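Local structure of PLP-Dependent L-Arginine Hydroxylase MppP (Streptomyces wadayamensis, 6C9B) at residues K8-Q13 against T114-A119; A67-L72 against D201-L206. The protein oxidises L-arginine with a pyridoxal 5'-phosphate cofactor, acting as an oxidase rather than an oxygenase, with 4-hydroxy-2-ketoarginine and 2-ketoarginine as products. All coordinates share one frame; numbering follows the deposited sequence.

Contact 1 (K8-Q13 against T114-A119); sequences KENLTQ and TFDNIA. With EGV ((4S)-5-carbamimidamido-4-hydroxy-2-oxopentanoic acid), chain F.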
ATOM      1  N   LYS B   8      15.693   3.590 -16.979  1.00 57.54           N
ATOM      2  CA  LYS B   8      14.357   3.728 -16.401  1.00 59.78           C
ATOM      3  C   LYS B   8      13.595   2.451 -16.742  1.00 55.94           C
ATOM      4  O   LYS B   8      13.116   2.278 -17.867  1.00 45.25           O
ATOM      5  CB  LYS B   8      13.648   4.977 -16.917  1.00 60.48           C
ATOM      6  CG  LYS B   8      13.932   6.231 -16.084  1.00 60.52           C
ATOM      7  CD  LYS B   8      15.381   6.705 -16.193  1.00 67.56           C
ATOM      8  CE  LYS B   8      15.628   7.501 -17.477  1.00 71.80           C
ATOM      9  NZ  LYS B   8      16.944   8.214 -17.464  1.00 70.10           N
ATOM     10  N   GLU B   9      13.486   1.558 -15.755  1.00 51.55           N
ATOM     11  CA  GLU B   9      13.020   0.197 -15.997  1.00 48.40           C
ATOM     12  C   GLU B   9      11.522   0.113 -16.263  1.00 42.34           C
ATOM     13  O   GLU B   9      11.044  -0.937 -16.708  1.00 40.87           O
ATOM     14  CB  GLU B   9      13.371  -0.685 -14.796  1.00 51.13           C
ATOM     15  CG  GLU B   9      14.854  -0.990 -14.655  1.00 67.95           C
ATOM     16  CD  GLU B   9      15.184  -1.696 -13.351  1.00 72.11           C
ATOM     17  OE1 GLU B   9      15.846  -2.755 -13.403  1.00 72.57           O
ATOM     18  OE2 GLU B   9      14.776  -1.192 -12.282  1.00 66.79           O
ATOM     19  N   ASN B  10      10.771   1.169 -15.977  1.00 32.01           N
ATOM     20  CA  ASN B  10       9.321   1.155 -16.133  1.00 28.95           C
ATOM     21  C   ASN B  10       8.842   2.600 -16.090  1.00 30.77           C
ATOM     22  O   ASN B  10       9.626   3.518 -15.834  1.00 31.74           O
ATOM     23  CB  ASN B  10       8.642   0.278 -15.054  1.00 32.87           C
ATOM     24  CG  ASN B  10       8.940   0.748 -13.630  1.00 39.41           C
ATOM     25  OD1 ASN B  10       9.076   1.943 -13.381  1.00 31.03           O
ATOM     26  ND2 ASN B  10       9.035  -0.196 -12.691  1.00 34.11           N
ATOM     27  N   LEU B  11       7.548   2.805 -16.374  1.00 37.14           N
ATOM     28  CA  LEU B  11       7.022   4.174 -16.475  1.00 40.02           C
ATOM     29  C   LEU B  11       7.102   4.902 -15.133  1.00 45.90           C
ATOM     30  O   LEU B  11       7.345   6.117 -15.089  1.00 31.88           O
ATOM     31  CB  LEU B  11       5.572   4.167 -17.001  1.00 24.43           C
ATOM     32  CG  LEU B  11       5.447   3.627 -18.425  1.00 39.58           C
ATOM     33  CD1 LEU B  11       4.001   3.354 -18.741  1.00 52.76           C
ATOM     34  CD2 LEU B  11       6.055   4.605 -19.414  1.00 39.52           C
ATOM     35  N   THR B  12       6.899   4.184 -14.027  1.00 40.67           N
ATOM     36  CA  THR B  12       6.963   4.817 -12.713  1.00 48.85           C
ATOM     37  C   THR B  12       8.341   5.418 -12.458  1.00 37.21           C
ATOM     38  O   THR B  12       8.457   6.490 -11.857  1.00 34.06           O
ATOM     39  CB  THR B  12       6.585   3.791 -11.639  1.00 41.83           C
ATOM     40  OG1 THR B  12       5.244   3.349 -11.890  1.00 34.21           O
ATOM     41  CG2 THR B  12       6.674   4.379 -10.206  1.00 36.84           C
ATOM     42  N   GLN B  13       9.400   4.756 -12.933  1.00 34.56           N
ATOM     43  CA  GLN B  13      10.743   5.303 -12.744  1.00 41.96           C
ATOM     44  C   GLN B  13      10.966   6.556 -13.587  1.00 42.36           C
ATOM     45  O   GLN B  13      11.708   7.453 -13.165  1.00 44.62           O
ATOM     46  CB  GLN B  13      11.783   4.217 -13.033  1.00 34.73           C
ATOM     47  CG  GLN B  13      11.709   3.087 -11.989  1.00 34.76           C
ATOM     48  CD  GLN B  13      12.796   2.066 -12.160  1.00 48.74           C
ATOM     49  OE1 GLN B  13      13.731   2.289 -12.916  1.00 34.12           O
ATOM     50  NE2 GLN B  13      12.686   0.934 -11.457  1.00 51.58           N
ATOM     51  N   THR B 114      -1.298  -0.799 -22.125  1.00 18.15           N
ATOM     52  CA  THR B 114      -1.997  -0.405 -20.908  1.00 15.50           C
ATOM     53  C   THR B 114      -0.941   0.060 -19.917  1.00 18.70           C
ATOM     54  O   THR B 114       0.263  -0.013 -20.179  1.00 19.55           O
ATOM     55  CB  THR B 114      -2.908  -1.529 -20.370  1.00 16.87           C
ATOM     56  OG1 THR B 114      -3.911  -0.960 -19.503  1.00 20.42           O
ATOM     57  CG2 THR B 114      -2.149  -2.612 -19.649  1.00 18.88           C
ATOM     58  N   PHE B 115      -1.398   0.554 -18.779  1.00 19.78           N
ATOM     59  CA  PHE B 115      -0.484   1.033 -17.748  1.00 20.03           C
ATOM     60  C   PHE B 115       0.437  -0.114 -17.320  1.00 18.41           C
ATOM     61  O   PHE B 115      -0.032  -1.219 -17.018  1.00 18.99           O
ATOM     62  CB  PHE B 115      -1.296   1.570 -16.566  1.00 49.39           C
ATOM     63  CG  PHE B 115      -0.470   1.927 -15.370  1.00 66.58           C
ATOM     64  CD1 PHE B 115       0.759   2.557 -15.518  1.00 66.71           C
ATOM     65  CD2 PHE B 115      -0.931   1.637 -14.092  1.00 63.27           C
ATOM     66  CE1 PHE B 115       1.530   2.888 -14.407  1.00 67.93           C
ATOM     67  CE2 PHE B 115      -0.182   1.977 -12.980  1.00 66.30           C
ATOM     68  CZ  PHE B 115       1.058   2.596 -13.138  1.00 77.51           C
ATOM     69  N   ASP B 116       1.746   0.134 -17.339  1.00 21.64           N
ATOM     70  CA  ASP B 116       2.678  -0.989 -17.401  1.00 19.49           C
ATOM     71  C   ASP B 116       2.762  -1.738 -16.087  1.00 18.55           C
ATOM     72  O   ASP B 116       3.165  -2.915 -16.094  1.00 18.32           O
ATOM     73  CB  ASP B 116       4.088  -0.561 -17.889  1.00 21.54           C
ATOM     74  CG  ASP B 116       4.850   0.393 -16.923  1.00 23.56           C
ATOM     75  OD1 ASP B 116       4.244   0.989 -16.023  1.00 27.76           O
ATOM     76  OD2 ASP B 116       6.082   0.520 -17.098  1.00 27.29           O
ATOM     77  N   ASN B 117       2.312  -1.160 -14.975  1.00 16.35           N
ATOM     78  CA  ASN B 117       2.514  -1.909 -13.753  1.00 17.29           C
ATOM     79  C   ASN B 117       1.526  -3.073 -13.660  1.00 21.53           C
ATOM     80  O   ASN B 117       1.826  -4.051 -12.969  1.00 18.33           O
ATOM     81  CB  ASN B 117       2.492  -1.005 -12.524  1.00 24.63           C
ATOM     82  CG  ASN B 117       1.142  -0.722 -12.021  1.00 36.29           C
ATOM     83  OD1 ASN B 117       0.158  -0.766 -12.753  1.00 66.84           O
ATOM     84  ND2 ASN B 117       1.074  -0.384 -10.737  1.00 51.34           N
ATOM     85  N   ILE B 118       0.411  -3.034 -14.407  1.00 18.51           N
ATOM     86  CA  ILE B 118      -0.476  -4.200 -14.484  1.00 15.83           C
ATOM     87  C   ILE B 118       0.303  -5.392 -15.023  1.00 18.33           C
ATOM     88  O   ILE B 118       0.319  -6.482 -14.431  1.00 18.05           O
ATOM     89  CB  ILE B 118      -1.713  -3.898 -15.351  1.00 20.97           C
ATOM     90  CG1 ILE B 118      -2.607  -2.833 -14.691  1.00 25.35           C
ATOM     91  CG2 ILE B 118      -2.551  -5.152 -15.546  1.00 21.22           C
ATOM     92  CD1 ILE B 118      -3.622  -2.211 -15.631  1.00 32.08           C
ATOM     93  N   ALA B 119       0.988  -5.181 -16.157  1.00 16.12           N
ATOM     94  CA  ALA B 119       1.789  -6.241 -16.759  1.00 18.65           C
ATOM     95  C   ALA B 119       2.906  -6.663 -15.833  1.00 19.38           C
ATOM     96  O   ALA B 119       3.197  -7.856 -15.692  1.00 18.41           O
ATOM     97  CB  ALA B 119       2.383  -5.769 -18.100  1.00 16.21           C
TER
HETATM   98  C10 EGV F 401      -0.026   7.002 -14.337  1.00 27.52           C
HETATM   99  C02 EGV F 401       2.007   5.144 -10.104  1.00 47.89           C
HETATM  100  C03 EGV F 401       2.624   2.738  -9.844  1.00 40.87           C
HETATM  101  C06 EGV F 401       0.766   5.209 -10.973  1.00 51.92           C
HETATM  102  C07 EGV F 401       1.185   5.828 -12.324  1.00 55.20           C
HETATM  103  C09 EGV F 401       0.057   5.816 -13.388  1.00 57.43           C
HETATM  104  N01 EGV F 401       2.868   4.017 -10.431  1.00 39.76           N
HETATM  105  N04 EGV F 401       3.470   1.645 -10.155  1.00 49.30           N
HETATM  106  N05 EGV F 401       1.593   2.565  -9.043  1.00 25.84           N
HETATM  107  O08 EGV F 401      -0.179   6.001 -10.375  1.00 51.78           O
HETATM  108  O11 EGV F 401      -1.007   7.060 -15.053  1.00 19.59           O
HETATM  109  O12 EGV F 401       0.861   7.877 -14.379  1.00 33.13           O
HETATM  110  O13 EGV F 401      -0.754   4.900 -13.487  1.00 49.11           O
HETATM  111  O   HOH W   1       5.385   1.433 -13.769  1.00 29.35           O

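Contact 2 (A67-L72 against D201-L206); sequences AYFTLL and DHYAVL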
ATOM      1  N   ALA B  67     -21.318   6.082  -1.846  1.00 23.70           N
ATOM      2  CA  ALA B  67     -21.189   7.375  -2.501  1.00 24.01           C
ATOM      3  C   ALA B  67     -20.431   7.263  -3.817  1.00 24.75           C
ATOM      4  O   ALA B  67     -20.834   7.874  -4.816  1.00 26.19           O
ATOM      5  CB  ALA B  67     -20.509   8.379  -1.568  1.00 26.33           C
ATOM      6  N   TYR B  68     -19.323   6.501  -3.831  1.00 22.57           N
ATOM      7  CA  TYR B  68     -18.456   6.434  -5.008  1.00 20.68           C
ATOM      8  C   TYR B  68     -19.107   5.624  -6.133  1.00 23.11           C
ATOM      9  O   TYR B  68     -19.167   6.076  -7.283  1.00 22.76           O
ATOM     10  CB  TYR B  68     -17.081   5.850  -4.622  1.00 18.64           C
ATOM     11  CG  TYR B  68     -16.138   5.813  -5.800  1.00 22.15           C
ATOM     12  CD1 TYR B  68     -15.526   6.978  -6.271  1.00 23.13           C
ATOM     13  CD2 TYR B  68     -15.889   4.626  -6.480  1.00 21.34           C
ATOM     14  CE1 TYR B  68     -14.696   6.965  -7.371  1.00 21.85           C
ATOM     15  CE2 TYR B  68     -15.063   4.612  -7.600  1.00 19.45           C
ATOM     16  CZ  TYR B  68     -14.476   5.784  -8.031  1.00 22.39           C
ATOM     17  OH  TYR B  68     -13.675   5.792  -9.126  1.00 23.33           O
ATOM     18  N   PHE B  69     -19.600   4.422  -5.815  1.00 21.54           N
ATOM     19  CA  PHE B  69     -20.235   3.582  -6.833  1.00 21.08           C
ATOM     20  C   PHE B  69     -21.463   4.260  -7.433  1.00 25.47           C
ATOM     21  O   PHE B  69     -21.656   4.233  -8.649  1.00 23.11           O
ATOM     22  CB  PHE B  69     -20.618   2.236  -6.233  1.00 22.00           C
ATOM     23  CG  PHE B  69     -19.450   1.323  -6.000  1.00 21.02           C
ATOM     24  CD1 PHE B  69     -18.879   0.638  -7.053  1.00 25.66           C
ATOM     25  CD2 PHE B  69     -18.970   1.103  -4.723  1.00 24.72           C
ATOM     26  CE1 PHE B  69     -17.824  -0.216  -6.840  1.00 25.96           C
ATOM     27  CE2 PHE B  69     -17.912   0.247  -4.505  1.00 24.97           C
ATOM     28  CZ  PHE B  69     -17.343  -0.416  -5.579  1.00 25.29           C
ATOM     29  N   THR B  70     -22.317   4.862  -6.598  1.00 25.27           N
ATOM     30  CA  THR B  70     -23.530   5.478  -7.134  1.00 25.33           C
ATOM     31  C   THR B  70     -23.197   6.704  -7.971  1.00 25.95           C
ATOM     32  O   THR B  70     -23.830   6.946  -9.008  1.00 24.63           O
ATOM     33  CB  THR B  70     -24.498   5.848  -6.002  1.00 29.29           C
ATOM     34  OG1 THR B  70     -23.910   6.836  -5.162  1.00 42.46           O
ATOM     35  CG2 THR B  70     -24.835   4.640  -5.184  1.00 27.86           C
ATOM     36  N   LEU B  71     -22.203   7.490  -7.544  1.00 23.49           N
ATOM     37  CA  LEU B  71     -21.763   8.636  -8.330  1.00 23.35           C
ATOM     38  C   LEU B  71     -21.497   8.252  -9.766  1.00 26.80           C
ATOM     39  O   LEU B  71     -21.813   9.012 -10.695  1.00 24.87           O
ATOM     40  CB  LEU B  71     -20.487   9.227  -7.731  1.00 23.51           C
ATOM     41  CG  LEU B  71     -19.742  10.284  -8.556  1.00 25.04           C
ATOM     42  CD1 LEU B  71     -20.508  11.580  -8.521  1.00 24.80           C
ATOM     43  CD2 LEU B  71     -18.336  10.516  -8.043  1.00 23.55           C
ATOM     44  N   LEU B  72     -20.900   7.078  -9.971  1.00 22.08           N
ATOM     45  CA  LEU B  72     -20.433   6.682 -11.291  1.00 24.16           C
ATOM     46  C   LEU B  72     -21.324   5.618 -11.938  1.00 22.55           C
ATOM     47  O   LEU B  72     -20.898   4.955 -12.890  1.00 24.34           O
ATOM     48  CB  LEU B  72     -18.977   6.216 -11.200  1.00 22.84           C
ATOM     49  CG  LEU B  72     -17.987   7.279 -10.676  1.00 22.16           C
ATOM     50  CD1 LEU B  72     -16.564   6.720 -10.683  1.00 23.48           C
ATOM     51  CD2 LEU B  72     -18.036   8.577 -11.493  1.00 22.83           C
ATOM     52  N   ASP B 201     -23.932   0.557 -15.889  1.00 23.31           N
ATOM     53  CA  ASP B 201     -23.717  -0.292 -14.711  1.00 25.64           C
ATOM     54  C   ASP B 201     -22.962  -1.557 -15.121  1.00 23.07           C
ATOM     55  O   ASP B 201     -23.528  -2.462 -15.737  1.00 24.73           O
ATOM     56  CB  ASP B 201     -25.061  -0.634 -14.075  1.00 28.46           C
ATOM     57  CG  ASP B 201     -24.916  -1.314 -12.732  1.00 31.46           C
ATOM     58  OD1 ASP B 201     -23.847  -1.904 -12.463  1.00 27.18           O
ATOM     59  OD2 ASP B 201     -25.870  -1.232 -11.926  1.00 27.52           O
ATOM     60  N   HIS B 202     -21.664  -1.615 -14.804  1.00 20.70           N
ATOM     61  CA  HIS B 202     -20.830  -2.765 -15.177  1.00 19.70           C
ATOM     62  C   HIS B 202     -21.165  -3.995 -14.355  1.00 23.19           C
ATOM     63  O   HIS B 202     -21.060  -5.129 -14.842  1.00 22.98           O
ATOM     64  CB  HIS B 202     -19.343  -2.437 -14.970  1.00 19.67           C
ATOM     65  CG  HIS B 202     -18.778  -1.479 -15.974  1.00 19.46           C
ATOM     66  ND1 HIS B 202     -19.464  -0.368 -16.417  1.00 23.62           N
ATOM     67  CD2 HIS B 202     -17.569  -1.446 -16.589  1.00 19.87           C
ATOM     68  CE1 HIS B 202     -18.721   0.281 -17.295  1.00 23.22           C
ATOM     69  NE2 HIS B 202     -17.567  -0.350 -17.420  1.00 21.41           N
ATOM     70  N   TYR B 203     -21.548  -3.794 -13.104  1.00 20.50           N
ATOM     71  CA  TYR B 203     -21.849  -4.927 -12.241  1.00 22.72           C
ATOM     72  C   TYR B 203     -23.117  -5.636 -12.688  1.00 24.35           C
ATOM     73  O   TYR B 203     -23.203  -6.867 -12.608  1.00 24.88           O
ATOM     74  CB  TYR B 203     -21.926  -4.444 -10.792  1.00 21.14           C
ATOM     75  CG  TYR B 203     -20.586  -3.916 -10.355  1.00 19.76           C
ATOM     76  CD1 TYR B 203     -19.614  -4.781  -9.889  1.00 19.36           C
ATOM     77  CD2 TYR B 203     -20.266  -2.555 -10.459  1.00 20.22           C
ATOM     78  CE1 TYR B 203     -18.354  -4.325  -9.512  1.00 21.36           C
ATOM     79  CE2 TYR B 203     -19.001  -2.094 -10.082  1.00 21.91           C
ATOM     80  CZ  TYR B 203     -18.056  -3.004  -9.613  1.00 19.91           C
ATOM     81  OH  TYR B 203     -16.806  -2.611  -9.238  1.00 19.56           O
ATOM     82  N   ALA B 204     -24.091  -4.882 -13.199  1.00 23.81           N
ATOM     83  CA  ALA B 204     -25.288  -5.502 -13.748  1.00 22.15           C
ATOM     84  C   ALA B 204     -24.939  -6.400 -14.922  1.00 25.76           C
ATOM     85  O   ALA B 204     -25.434  -7.527 -15.020  1.00 28.97           O
ATOM     86  CB  ALA B 204     -26.278  -4.414 -14.160  1.00 25.26           C
ATOM     87  N   VAL B 205     -24.062  -5.921 -15.805  1.00 22.21           N
ATOM     88  CA  VAL B 205     -23.619  -6.727 -16.944  1.00 22.48           C
ATOM     89  C   VAL B 205     -22.913  -7.982 -16.454  1.00 24.53           C
ATOM     90  O   VAL B 205     -23.212  -9.100 -16.890  1.00 24.87           O
ATOM     91  CB  VAL B 205     -22.711  -5.899 -17.872  1.00 22.56           C
ATOM     92  CG1 VAL B 205     -22.190  -6.768 -19.015  1.00 22.45           C
ATOM     93  CG2 VAL B 205     -23.475  -4.685 -18.425  1.00 26.29           C
ATOM     94  N   LEU B 206     -21.960  -7.819 -15.543  1.00 21.33           N
ATOM     95  CA  LEU B 206     -21.176  -8.965 -15.086  1.00 22.28           C
ATOM     96  C   LEU B 206     -22.043  -9.997 -14.385  1.00 23.58           C
ATOM     97  O   LEU B 206     -21.890 -11.208 -14.607  1.00 24.52           O
ATOM     98  CB  LEU B 206     -20.070  -8.491 -14.143  1.00 23.90           C
ATOM     99  CG  LEU B 206     -19.002  -7.654 -14.823  1.00 20.55           C
ATOM    100  CD1 LEU B 206     -18.144  -6.986 -13.777  1.00 19.09           C
ATOM    101  CD2 LEU B 206     -18.153  -8.470 -15.800  1.00 20.58           C
TER

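Contact 1 (K8-Q13 against T114-A119)
Asp-116, of the segment that leads into helix 116-124, reaches across to the first turn of the N-terminal helix 11-16 and accepts a bond from Leu-11 N, beside the ligand pocket of this PLP-dependent aminotransferase fold. With chi1 at 66°, its CG lies between the backbone N and the carbonyl carbon, and the carboxylate faces the helix start. The bond, 2.8 Å from Leu-11 N to Asp-116 OD2, is nearly straight at 167° and meets OD2 on the syn side, somewhat out of the carboxylate plane. Here the packing is tight: CB, CG and CD1 of Leu-11 lie against the same carboxylate, with CG 3.4 Å from OD2. The other oxygen, OD1, accepts from a water at 2.6 Å, which also hydrogen-bonds Thr-12 OG1.

That hydroxyl holds the guanidino end of the hydroxy-keto acid, accepting from its N01 at 2.9 Å and its N04 at 3.0 Å. The keto group of the ligand lies over one face of the Phe-115 ring, while Asn-117 N sits behind the opposite face. Asp-116 has been seen to bind magnesium in this protein, at two sites, one shared with Asp-120; none is bound to this chain here. The second subunit also reaches the ligand, through its Asp-249 O, and its Ser-248 OG hydrogen-bonds Asn-10 ND2.

The solvent side is looser: Lys-8, poorly ordered, and the exposed Glu-9 do not touch 114-119. The end of Glu-9 leads away, its OE2 accepting from Gln-13 NE2 on the anti lone pair, beside Lys-245 of the second subunit. Asn-10 is the N-cap of helix 11-16: its OD1 accepts from Gln-13 N at 2.9 Å, nearly in line with the side-chain C=O.

Contact 2 (A67-L72 against D201-L206)
Phe-69, near the C-terminal end of helix 57-71, meets Tyr-203 in the first turn of helix 202-209, and this aromatic pair alone makes the contact between the two segments. Both side chains leave their helices in the same way: CG lies anti to the carbonyl carbon and beside the backbone N, with chi1 of -74° for Phe-69 and -63° for Tyr-203. Each CB points toward the partner helix, and the side chains cross at about a right angle.

The rings are inclined at 77°, with centroids 5.8 Å apart; the pair is oblique, and the contact is concentrated at Phe-69 CE1. This atom lies 3.5 Å from Tyr-203 OH and 3.9 Å from Tyr-203 CE2, while the neighbouring CD1 is 4.1 Å from the same CE2. The phenol oxygen approaches the rim of the phenylalanine ring near its plane.

Around the pair, Phe-69 stacks on Tyr-77, and both rings rest on Val-234 of strand 231-235, so the contact lies over the large sheet of the aminotransferase fold. On the tyrosine side the helix start is capped by Asp-201, whose OD1 accepts from Ala-204 N at 3.1 Å, met from well above the carboxylate plane.

The polar end of Tyr-203 is claimed by Glu-217 of strand 212-218, which hydrogen-bonds its OH. That bond helps fix the buried phenol, and the oxygen beside the phenylalanine rim probably adds a mild electrostatic attraction to the ring hydrogens, in a junction otherwise made by apolar packing.

From the N terminus, the chain passes the start of helix 11-16, then helix 57-71, before helix 116-124 returns to the first segment and contact 1 closes a loop with 100 residues between its ends. Segment 67-72 lies inside that loop, but its partner 201-206 comes later, so contact 2 closes a second loop, of 128 intervening residues, that crosses the first. Contact 1 ties the N-terminal helix to the helix following strand 107-112; contact 2 joins helix 57-71 to the helix preceding strand 212-218. Both strands belong to the seven-stranded sheet. The contacts lie on opposite sides of the chain's centre, their own centres about 28 Å apart, and do not touch.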